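Local structure of cathepsin L Propeptide (Toxoplasma gondii, 3F75) at residues H57-Q61 with Q62-Y66; S26-Q29 with A30-K34; S77-E80 with F81-K84; E39-K42 with Q43-A47. The protein belongs to the I29 family of cathepsin propeptide inhibitor domains, small mostly helical prodomains, and is found here bound to a second protein chain. All coordinates share one frame; numbering follows the deposited sequence. Where two conformers were deposited one is given.

Contact 1 of 4, residues H57-Q61 with Q62-Y66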
loop_
_atom_site.group_PDB
_atom_site.type_symbol
_atom_site.label_atom_id
_atom_site.label_comp_id
_atom_site.label_asym_id
_atom_site.label_seq_id
_atom_site.Cartn_x
_atom_site.Cartn_y
_atom_site.Cartn_z
ATOM N N HIS B 57 -0.541 22.958 -0.906
ATOM C CA HIS B 57 -1.164 24.141 -0.361
ATOM C C HIS B 57 -2.406 24.557 -1.142
ATOM O O HIS B 57 -3.444 24.847 -0.554
ATOM C CB HIS B 57 -0.173 25.292 -0.348
ATOM C CG HIS B 57 -0.774 26.589 0.095
ATOM N ND1 HIS B 57 -1.203 26.802 1.387
ATOM C CD2 HIS B 57 -1.001 27.743 -0.573
ATOM C CE1 HIS B 57 -1.671 28.032 1.497
ATOM N NE2 HIS B 57 -1.564 28.623 0.321
ATOM N N THR B 58 -2.294 24.619 -2.464
ATOM C CA THR B 58 -3.438 24.969 -3.311
ATOM C C THR B 58 -4.581 23.980 -3.175
ATOM O O THR B 58 -5.740 24.378 -3.041
ATOM C CB THR B 58 -3.033 25.029 -4.776
ATOM O OG1 THR B 58 -2.038 26.035 -4.920
ATOM C CG2 THR B 58 -4.232 25.379 -5.660
ATOM N N HIS B 59 -4.242 22.695 -3.213
ATOM C CA HIS B 59 -5.238 21.624 -3.081
ATOM C C HIS B 59 -6.038 21.775 -1.783
ATOM O O HIS B 59 -7.273 21.687 -1.766
ATOM C CB HIS B 59 -4.521 20.264 -3.095
ATOM C CG HIS B 59 -5.269 19.181 -3.801
ATOM N ND1 HIS B 59 -6.119 18.320 -3.140
ATOM C CD2 HIS B 59 -5.276 18.799 -5.103
ATOM C CE1 HIS B 59 -6.623 17.457 -4.005
ATOM N NE2 HIS B 59 -6.125 17.719 -5.202
ATOM N N ASN B 60 -5.331 22.018 -0.689
ATOM C CA ASN B 60 -5.974 22.086 0.599
ATOM C C ASN B 60 -6.872 23.317 0.757
ATOM O O ASN B 60 -7.624 23.375 1.714
ATOM C CB ASN B 60 -4.936 22.032 1.738
ATOM C CG ASN B 60 -4.331 20.656 1.918
ATOM O OD1 ASN B 60 -4.919 19.639 1.527
ATOM N ND2 ASN B 60 -3.137 20.610 2.526
ATOM N N GLN B 61 -6.814 24.274 -0.174
ATOM C CA GLN B 61 -7.738 25.436 -0.160
ATOM C C GLN B 61 -9.032 25.168 -0.945
ATOM O O GLN B 61 -9.961 25.981 -0.916
ATOM C CB GLN B 61 -7.060 26.667 -0.768
ATOM C CG GLN B 61 -5.899 27.223 0.036
ATOM C CD GLN B 61 -5.091 28.266 -0.725
ATOM O OE1 GLN B 61 -4.014 28.657 -0.285
ATOM N NE2 GLN B 61 -5.602 28.715 -1.872
ATOM N N GLN B 62 -9.103 24.025 -1.621
ATOM C CA GLN B 62 -10.146 23.786 -2.614
ATOM C C GLN B 62 -11.375 23.038 -2.062
ATOM O O GLN B 62 -12.352 22.827 -2.777
ATOM C CB GLN B 62 -9.533 23.103 -3.862
ATOM C CG GLN B 62 -8.781 24.114 -4.801
ATOM C CD GLN B 62 -7.966 23.468 -5.957
ATOM O OE1 GLN B 62 -7.399 22.375 -5.830
ATOM N NE2 GLN B 62 -7.885 24.178 -7.080
ATOM N N GLY B 63 -11.355 22.667 -0.783
ATOM C CA GLY B 63 -12.542 22.059 -0.149
ATOM C C GLY B 63 -12.860 20.613 -0.516
ATOM O O GLY B 63 -14.022 20.218 -0.552
ATOM N N TYR B 64 -11.835 19.806 -0.752
ATOM C CA TYR B 64 -12.040 18.400 -1.077
ATOM C C TYR B 64 -12.459 17.617 0.155
ATOM O O TYR B 64 -12.332 18.113 1.263
ATOM C CB TYR B 64 -10.755 17.804 -1.610
ATOM C CG TYR B 64 -10.318 18.415 -2.915
ATOM C CD1 TYR B 64 -11.063 18.251 -4.074
ATOM C CD2 TYR B 64 -9.170 19.168 -2.983
ATOM C CE1 TYR B 64 -10.649 18.836 -5.276
ATOM C CE2 TYR B 64 -8.752 19.738 -4.154
ATOM C CZ TYR B 64 -9.478 19.570 -5.296
ATOM O OH TYR B 64 -8.993 20.173 -6.433
ATOM N N SER B 65 -12.897 16.378 -0.057
ATOM C CA SER B 65 -13.214 15.437 1.023
ATOM C C SER B 65 -11.961 14.960 1.740
ATOM O O SER B 65 -12.049 14.416 2.823
ATOM C CB SER B 65 -13.952 14.200 0.472
ATOM O OG SER B 65 -15.154 14.578 -0.178
ATOM N N TYR B 66 -10.789 15.145 1.138
ATOM C CA TYR B 66 -9.550 14.662 1.745
ATOM C C TYR B 66 -8.515 15.763 1.679
ATOM O O TYR B 66 -8.587 16.651 0.834
ATOM C CB TYR B 66 -9.029 13.399 1.020
ATOM C CG TYR B 66 -8.742 13.682 -0.425
ATOM C CD1 TYR B 66 -7.464 14.043 -0.838
ATOM C CD2 TYR B 66 -9.782 13.718 -1.374
ATOM C CE1 TYR B 66 -7.203 14.373 -2.166
ATOM C CE2 TYR B 66 -9.512 14.067 -2.721
ATOM C CZ TYR B 66 -8.219 14.393 -3.089
ATOM O OH TYR B 66 -7.900 14.747 -4.380
HETATM O O HOH W 1 -6.701 18.605 -0.492
HETATM O O HOH W 2 -9.285 20.725 -0.179
HETATM O O HOH W 3 -10.300 23.186 1.851
#
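Gln62 folds back on the last turn of helix 39-60, where its backbone N donates to His59 O (3.0 Å, N-H...O angle 159°), approaching from above the carbonyl plane. Its side chain can be followed outward. CB rests 3.4 Å from that same His59 O. CG, set beside the backbone N by a chi1 of -79°, comes to 3.5 Å from Thr58 O. The chain then runs extended to the amide, whose two ends part company: NE2 passes 4.1 Å from Thr58 CG2, while OE1 accepts a hydrogen bond from Tyr64 OH (2.8 Å). The hydroxyl reaches OE1 from well above the amide carbonyl plane, and the bond links the hydroxyl end of Tyr64 to the residue two places earlier.

That ring forms an offset stack with the imidazole of His59, with centroids 4.1 Å apart and planes at 29°. Tyr66 meets the imidazole differently: its OH lies at the ring edge, 3.0 Å from His59 CE1. Water 1 sits at the edge too, hydrogen-bonded to His59 ND1 at 2.7 Å; it donates to Asn60 OD1 and Tyr66 O, bridging helix end and loop. The bond between ND1 and water 1 probably helps set the rotation of the imidazole.

Beyond the segments, Asn60 ND2 is hydrogen-bonded to Leu68 O on strand 66-68, and Tyr66 pairs antiparallel with a strand of the other protein chain. Gly63, with positive phi, is where the backbone leaves helical geometry, and the arrangement is a helix C-terminus closed by an aromatic cluster of His59, Tyr64 and Tyr66.

Contact 2 of 4, residues S26-Q29 with A30-K34. With EDO (1,2-ethanediol), chain F.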
loop_
_atom_site.group_PDB
_atom_site.type_symbol
_atom_site.label_atom_id
_atom_site.label_comp_id
_atom_site.label_asym_id
_atom_site.label_seq_id
_atom_site.Cartn_x
_atom_site.Cartn_y
_atom_site.Cartn_z
ATOM N N SER B 26 14.714 23.615 3.782
ATOM C CA SER B 26 15.676 23.273 4.844
ATOM C C SER B 26 15.040 22.441 5.937
ATOM O O SER B 26 15.625 21.471 6.374
ATOM C CB SER B 26 16.302 24.525 5.457
ATOM O OG SER B 26 16.975 25.255 4.455
ATOM N N SER B 27 13.828 22.814 6.348
ATOM C CA SER B 27 13.064 22.026 7.296
ATOM C C SER B 27 12.766 20.600 6.759
ATOM O O SER B 27 12.804 19.626 7.513
ATOM C CB SER B 27 11.759 22.746 7.638
ATOM O OG SER B 27 11.056 22.046 8.636
ATOM N N PHE B 28 12.420 20.506 5.475
ATOM C CA PHE B 28 12.192 19.235 4.792
ATOM C C PHE B 28 13.478 18.396 4.837
ATOM O O PHE B 28 13.434 17.212 5.163
ATOM C CB PHE B 28 11.753 19.495 3.332
ATOM C CG PHE B 28 11.702 18.262 2.465
ATOM C CD1 PHE B 28 10.623 17.400 2.518
ATOM C CD2 PHE B 28 12.722 17.987 1.568
ATOM C CE1 PHE B 28 10.552 16.278 1.700
ATOM C CE2 PHE B 28 12.676 16.854 0.754
ATOM C CZ PHE B 28 11.586 15.993 0.819
ATOM N N GLN B 29 14.608 19.007 4.502
ATOM C CA GLN B 29 15.896 18.307 4.518
ATOM C C GLN B 29 16.220 17.790 5.919
ATOM O O GLN B 29 16.650 16.650 6.073
ATOM C CB GLN B 29 17.030 19.218 4.033
ATOM C CG GLN B 29 17.047 19.445 2.535
ATOM C CD GLN B 29 18.388 19.961 2.041
ATOM O OE1 GLN B 29 18.539 21.152 1.813
ATOM N NE2 GLN B 29 19.359 19.068 1.873
ATOM N N ALA B 30 15.987 18.624 6.933
ATOM C CA ALA B 30 16.252 18.252 8.315
ATOM C C ALA B 30 15.321 17.153 8.774
ATOM O O ALA B 30 15.752 16.167 9.361
ATOM C CB ALA B 30 16.113 19.479 9.253
ATOM N N MET B 31 14.031 17.339 8.513
ATOM C CA MET B 31 13.037 16.404 8.981
ATOM C C MET B 31 13.258 15.019 8.369
ATOM O O MET B 31 13.137 14.015 9.064
ATOM C CB MET B 31 11.636 16.914 8.640
ATOM C CG MET B 31 10.528 16.040 9.193
ATOM S SD MET B 31 8.946 16.822 8.907
ATOM C CE MET B 31 9.082 18.262 9.977
ATOM N N TYR B 32 13.573 14.941 7.079
ATOM C CA TYR B 32 13.727 13.618 6.457
ATOM C C TYR B 32 15.171 13.212 6.194
ATOM O O TYR B 32 15.416 12.188 5.563
ATOM C CB TYR B 32 12.895 13.522 5.177
ATOM C CG TYR B 32 11.434 13.756 5.430
ATOM C CD1 TYR B 32 10.668 12.824 6.122
ATOM C CD2 TYR B 32 10.812 14.919 4.999
ATOM C CE1 TYR B 32 9.305 13.048 6.358
ATOM C CE2 TYR B 32 9.478 15.151 5.252
ATOM C CZ TYR B 32 8.723 14.208 5.921
ATOM O OH TYR B 32 7.382 14.466 6.162
ATOM N N ALA B 33 16.125 13.984 6.696
ATOM C CA ALA B 33 17.537 13.682 6.513
ATOM C C ALA B 33 17.851 13.523 5.037
ATOM O O ALA B 33 18.528 12.586 4.639
ATOM C CB ALA B 33 17.935 12.415 7.296
ATOM N N LYS B 34 17.317 14.424 4.228
ATOM C CA LYS B 34 17.579 14.427 2.804
ATOM C C LYS B 34 18.824 15.255 2.525
ATOM O O LYS B 34 18.896 16.430 2.903
ATOM C CB LYS B 34 16.412 15.028 2.027
ATOM C CG LYS B 34 15.079 14.342 2.261
ATOM C CD LYS B 34 14.867 13.229 1.306
ATOM C CE LYS B 34 13.474 12.628 1.436
ATOM N NZ LYS B 34 13.334 11.532 0.440
HETATM C C1 EDO F . 16.135 10.191 -2.097
HETATM O O1 EDO F . 15.677 10.168 -0.730
HETATM C C2 EDO F . 15.629 11.437 -2.823
HETATM O O2 EDO F . 15.776 12.567 -1.959
#
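Ser26 to Tyr32 keep the regular i to i+4 pattern of an alpha helix: Ala30 N donates to Ser26 O at 2.9 Å, Met31 N to Ser27 O at 2.8 Å and Tyr32 N to Phe28 O at 3.0 Å. Ala33, with positive phi, is the first residue to leave helical geometry, and Lys34 N closes back on Gln29 O (3.0 Å) on a lone pair in the carbonyl plane. With a weak bond from Ala33 N to Ala30 O, this fits a Schellman motif.

Gln29 holds Lys34 a second time. Its extended chain brings NE2 to Lys34 O at 2.9 Å, nearly straight at 165° and with the oxygen in the amide plane. Phe28, its CG anti to the backbone N (chi1 171°), places CD1 3.5 Å from Tyr32 CD2, the two rings being inclined at 61°. Farther round the Phe28 ring, CE2 comes 3.8 Å from Lys34 CG. Lys34 bends at chi2, and its NZ donates to O1 of a 1,2-ethanediol at 3.0 Å and to His72 O.

The C-terminal end of helix 18-32 thereby lies against Phe49 of helix 39-60, through Phe28, and against the loop residues Tyr36, His72 and Asp75.

Contact 3 of 4, residues S77-E80 with F81-K84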
loop_
_atom_site.group_PDB
_atom_site.type_symbol
_atom_site.label_atom_id
_atom_site.label_comp_id
_atom_site.label_asym_id
_atom_site.label_seq_id
_atom_site.Cartn_x
_atom_site.Cartn_y
_atom_site.Cartn_z
ATOM N N SER B 77 9.141 13.740 -8.381
ATOM C CA SER B 77 8.119 13.986 -9.390
ATOM C C SER B 77 7.279 12.735 -9.522
ATOM O O SER B 77 7.667 11.663 -9.030
ATOM C CB SER B 77 8.782 14.273 -10.726
ATOM O OG SER B 77 9.463 13.111 -11.198
ATOM N N ARG B 78 6.149 12.854 -10.209
ATOM C CA ARG B 78 5.280 11.707 -10.430
ATOM C C ARG B 78 6.023 10.551 -11.103
ATOM O O ARG B 78 5.879 9.399 -10.696
ATOM C CB ARG B 78 4.062 12.097 -11.258
ATOM C CG ARG B 78 3.233 10.902 -11.693
ATOM C CD ARG B 78 1.839 11.297 -12.116
ATOM N NE ARG B 78 1.108 10.157 -12.667
ATOM C CZ ARG B 78 -0.107 10.230 -13.219
ATOM N NH1 ARG B 78 -0.744 11.399 -13.311
ATOM N NH2 ARG B 78 -0.682 9.132 -13.709
ATOM N N ASP B 79 6.818 10.853 -12.119
ATOM C CA ASP B 79 7.555 9.807 -12.842
ATOM C C ASP B 79 8.520 9.051 -11.932
ATOM O O ASP B 79 8.604 7.824 -11.986
ATOM C CB ASP B 79 8.337 10.409 -14.009
ATOM C CG ASP B 79 7.479 10.673 -15.244
ATOM O OD1 ASP B 79 6.370 10.107 -15.404
ATOM O OD2 ASP B 79 7.953 11.440 -16.102
ATOM N N GLU B 80 9.252 9.786 -11.095
ATOM C CA GLU B 80 10.210 9.166 -10.181
ATOM C C GLU B 80 9.495 8.327 -9.121
ATOM O O GLU B 80 9.906 7.211 -8.798
ATOM C CB GLU B 80 11.085 10.227 -9.528
ATOM C CG GLU B 80 11.994 10.920 -10.531
ATOM C CD GLU B 80 12.611 12.214 -10.007
ATOM O OE1 GLU B 80 12.043 12.860 -9.105
ATOM O OE2 GLU B 80 13.680 12.597 -10.510
ATOM N N PHE B 81 8.410 8.876 -8.599
ATOM C CA PHE B 81 7.569 8.188 -7.626
ATOM C C PHE B 81 7.055 6.853 -8.180
ATOM O O PHE B 81 7.202 5.801 -7.541
ATOM C CB PHE B 81 6.426 9.122 -7.226
ATOM C CG PHE B 81 5.508 8.559 -6.188
ATOM C CD1 PHE B 81 5.994 8.179 -4.949
ATOM C CD2 PHE B 81 4.135 8.453 -6.440
ATOM C CE1 PHE B 81 5.129 7.668 -3.970
ATOM C CE2 PHE B 81 3.275 7.953 -5.469
ATOM C CZ PHE B 81 3.777 7.549 -4.238
ATOM N N ARG B 82 6.515 6.898 -9.390
ATOM C CA ARG B 82 5.942 5.727 -10.051
ATOM C C ARG B 82 6.994 4.668 -10.330
ATOM O O ARG B 82 6.747 3.477 -10.166
ATOM C CB ARG B 82 5.306 6.140 -11.389
ATOM C CG ARG B 82 4.871 4.958 -12.303
ATOM C CD ARG B 82 4.195 5.448 -13.605
ATOM N NE ARG B 82 5.005 6.439 -14.325
ATOM C CZ ARG B 82 6.042 6.153 -15.109
ATOM N NH1 ARG B 82 6.425 4.895 -15.304
ATOM N NH2 ARG B 82 6.709 7.135 -15.706
ATOM N N ARG B 83 8.160 5.111 -10.777
ATOM C CA ARG B 83 9.163 4.194 -11.281
ATOM C C ARG B 83 9.774 3.355 -10.157
ATOM O O ARG B 83 10.179 2.224 -10.394
ATOM C CB ARG B 83 10.262 4.939 -12.065
ATOM C CG ARG B 83 9.914 5.285 -13.515
ATOM C CD ARG B 83 11.174 5.649 -14.316
ATOM N NE ARG B 83 11.932 6.744 -13.702
ATOM C CZ ARG B 83 11.879 8.031 -14.065
ATOM N NH1 ARG B 83 11.104 8.438 -15.064
ATOM N NH2 ARG B 83 12.615 8.922 -13.421
ATOM N N LYS B 84 9.841 3.885 -8.944
ATOM C CA LYS B 84 10.648 3.227 -7.908
ATOM C C LYS B 84 9.956 2.927 -6.585
ATOM O O LYS B 84 10.485 2.127 -5.803
ATOM C CB LYS B 84 11.907 4.070 -7.632
ATOM C CG LYS B 84 12.913 4.113 -8.790
ATOM C CD LYS B 84 13.952 3.016 -8.736
ATOM C CE LYS B 84 15.000 3.241 -7.634
ATOM N NZ LYS B 84 14.686 2.499 -6.373
#
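Phe81 N donates to Ser77 O at 2.9 Å in the first turn of helix 78-84, which a capping box opens. In that box Ser77 N donates almost straight (174°) to Glu80 OE1 at 3.1 Å, while the return bond from Glu80 N to Ser77 OG is weak at 3.3 Å. Glu80 also serves as a link to helix 39-60, since its OE1 and OE2 form salt bridges with Arg45 and Arg44.

The close-packed side belongs to Phe81. Its ring leads away from the first turn, with CG anti to the backbone N (chi1 -178°), and is buried edge-to-face against Phe73 and against an aromatic side chain of the other protein chain. Arg78 forms salt bridges with acidic side chains of that chain.

The more exposed side is looser and made of charged chains. In the conformer given, Arg83 bends at chi3 and lays a face of its guanidinium over the Asp79 and Glu80 backbone. Arg82, which also touches an acidic side chain of the other protein chain, runs alongside Asp79 and makes the salt bridge there: NH2 meets OD1 of Asp79 at 3.0 Å, the oxygen lying in the guanidinium plane but the nitrogen standing above the carboxylate plane, the two planes 82° apart.

Contact 4 of 4, residues E39-K42 with Q43-A47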
loop_
_atom_site.group_PDB
_atom_site.type_symbol
_atom_site.label_atom_id
_atom_site.label_comp_id
_atom_site.label_asym_id
_atom_site.label_seq_id
_atom_site.Cartn_x
_atom_site.Cartn_y
_atom_site.Cartn_z
ATOM N N GLU B 39 25.291 19.749 -6.476
ATOM C CA GLU B 39 24.507 20.976 -6.418
ATOM C C GLU B 39 23.409 20.947 -7.491
ATOM O O GLU B 39 22.321 21.476 -7.260
ATOM C CB GLU B 39 25.395 22.219 -6.557
ATOM C CG GLU B 39 24.707 23.584 -6.196
ATOM C CD GLU B 39 24.081 23.656 -4.789
ATOM O OE1 GLU B 39 24.588 23.030 -3.834
ATOM O OE2 GLU B 39 23.057 24.361 -4.639
ATOM N N GLU B 40 23.677 20.280 -8.617
ATOM C CA GLU B 40 22.677 20.093 -9.705
ATOM C C GLU B 40 21.464 19.269 -9.218
ATOM O O GLU B 40 20.312 19.641 -9.454
ATOM C CB GLU B 40 23.349 19.545 -11.004
ATOM C CG GLU B 40 24.422 20.619 -11.416
ATOM C CD GLU B 40 25.774 20.518 -10.709
ATOM O OE1 GLU B 40 26.030 19.548 -9.979
ATOM O OE2 GLU B 40 26.585 21.437 -10.892
ATOM N N GLU B 41 21.719 18.173 -8.506
ATOM C CA GLU B 41 20.636 17.380 -7.901
ATOM C C GLU B 41 19.842 18.218 -6.878
ATOM O O GLU B 41 18.604 18.204 -6.894
ATOM C CB GLU B 41 21.219 16.108 -7.265
ATOM C CG GLU B 41 20.235 15.113 -6.602
ATOM C CD GLU B 41 19.284 14.428 -7.567
ATOM O OE1 GLU B 41 19.320 14.710 -8.783
ATOM O OE2 GLU B 41 18.490 13.585 -7.098
ATOM N N LYS B 42 20.538 18.952 -6.005
ATOM C CA LYS B 42 19.846 19.761 -4.975
ATOM C C LYS B 42 18.919 20.801 -5.597
ATOM O O LYS B 42 17.776 20.961 -5.163
ATOM C CB LYS B 42 20.832 20.447 -4.046
ATOM C CG LYS B 42 20.178 21.141 -2.850
ATOM C CD LYS B 42 21.231 21.766 -1.986
ATOM C CE LYS B 42 20.659 22.422 -0.760
ATOM N NZ LYS B 42 21.711 22.522 0.283
ATOM N N GLN B 43 19.409 21.511 -6.608
ATOM C CA GLN B 43 18.583 22.500 -7.305
ATOM C C GLN B 43 17.376 21.842 -8.001
ATOM O O GLN B 43 16.290 22.391 -7.945
ATOM C CB GLN B 43 19.404 23.383 -8.272
ATOM C CG GLN B 43 20.065 22.665 -9.418
ATOM C CD GLN B 43 21.144 23.498 -10.180
ATOM O OE1 GLN B 43 21.909 24.271 -9.593
ATOM N NE2 GLN B 43 21.213 23.293 -11.488
ATOM N N ARG B 44 17.561 20.666 -8.614
ATOM C CA ARG B 44 16.436 19.908 -9.185
ATOM C C ARG B 44 15.414 19.504 -8.109
ATOM O O ARG B 44 14.218 19.642 -8.302
ATOM C CB ARG B 44 16.926 18.647 -9.912
ATOM C CG ARG B 44 15.774 17.707 -10.382
ATOM C CD ARG B 44 16.245 16.304 -10.886
ATOM N NE ARG B 44 15.110 15.436 -11.240
ATOM C CZ ARG B 44 14.328 15.608 -12.314
ATOM N NH1 ARG B 44 13.315 14.781 -12.544
ATOM N NH2 ARG B 44 14.544 16.608 -13.170
ATOM N N ARG B 45 15.902 18.989 -6.987
ATOM C CA ARG B 45 15.049 18.523 -5.921
ATOM C C ARG B 45 14.337 19.694 -5.222
ATOM O O ARG B 45 13.196 19.565 -4.799
ATOM C CB ARG B 45 15.865 17.701 -4.920
ATOM C CG ARG B 45 16.448 16.451 -5.520
ATOM C CD ARG B 45 15.496 15.270 -5.468
ATOM N NE ARG B 45 15.929 14.293 -6.460
ATOM C CZ ARG B 45 15.170 13.739 -7.395
ATOM N NH1 ARG B 45 13.875 13.989 -7.475
ATOM N NH2 ARG B 45 15.725 12.903 -8.253
ATOM N N TYR B 46 15.003 20.837 -5.132
ATOM C CA TYR B 46 14.382 22.037 -4.593
ATOM C C TYR B 46 13.205 22.480 -5.474
ATOM O O TYR B 46 12.117 22.816 -4.964
ATOM C CB TYR B 46 15.418 23.148 -4.504
ATOM C CG TYR B 46 14.893 24.483 -4.014
ATOM C CD1 TYR B 46 14.166 24.576 -2.842
ATOM C CD2 TYR B 46 15.172 25.656 -4.705
ATOM C CE1 TYR B 46 13.691 25.793 -2.384
ATOM C CE2 TYR B 46 14.713 26.876 -4.251
ATOM C CZ TYR B 46 13.966 26.934 -3.083
ATOM O OH TYR B 46 13.499 28.133 -2.606
ATOM N N ALA B 47 13.425 22.461 -6.788
ATOM C CA ALA B 47 12.387 22.861 -7.735
ATOM C C ALA B 47 11.183 21.921 -7.660
ATOM O O ALA B 47 10.040 22.383 -7.643
ATOM C CB ALA B 47 12.937 22.922 -9.163
#
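Glu39 accepts from Gln43 N through its carbonyl O at 3.0 Å, the first of four i to i+4 bonds between residues 39-42 and 43-47, in the early part of helix 39-60. Glu40 follows, its O taking Arg44 N. The side chain of Gln43 leans on the same carbonyl: chi1 of 63° sets CG between backbone N and carbonyl carbon, and brings it to 3.0 Å from Glu40 O, a tight approach.

Glu41 carries the main side-chain contact, a salt bridge one turn on. Arg45 turns its edge to a single oxygen, OE2 of Glu41, which takes NE at 2.7 Å and NH2 at 3.1 Å. Both nitrogens come from the same face of the carboxylate, NE from well above its plane and NH2 on the syn side. The carboxylate and guanidinium planes stand 71° apart, while OE2 stays in the guanidinium plane. Lys42 O, last in order, accepts from Tyr46 N at 2.8 Å.

Around this turn, Lys42 and Tyr46 lie against helix 18-32, where Tyr46 OH is hydrogen-bonded to Glu18. On another side, Arg44 and Arg45 reach Glu80 of helix 78-84, and Arg45 packs on loop residues Tyr36 and Leu76.

From the N terminus the order is contact 2, contact 4, contact 1, contact 3, all in series: none encloses or crosses another, and each closes only a turn or helix end. Contact 2 ends helix 18-32; contact 4 and contact 1 lie toward the two ends of helix 39-60, on opposite sides of the chain's centre, their centres 27 Å apart. Contact 3 starts helix 78-84. The direct ties involve contact 4. Gln29 OE1 of contact 2 packs 3.6 Å from Lys42 CE, and Glu80 OE1 of contact 3 is salt-bridged to Arg45 NH1 at 2.7 Å. Contact 1 stays apart, its nearest atoms about 12 Å from contact 3.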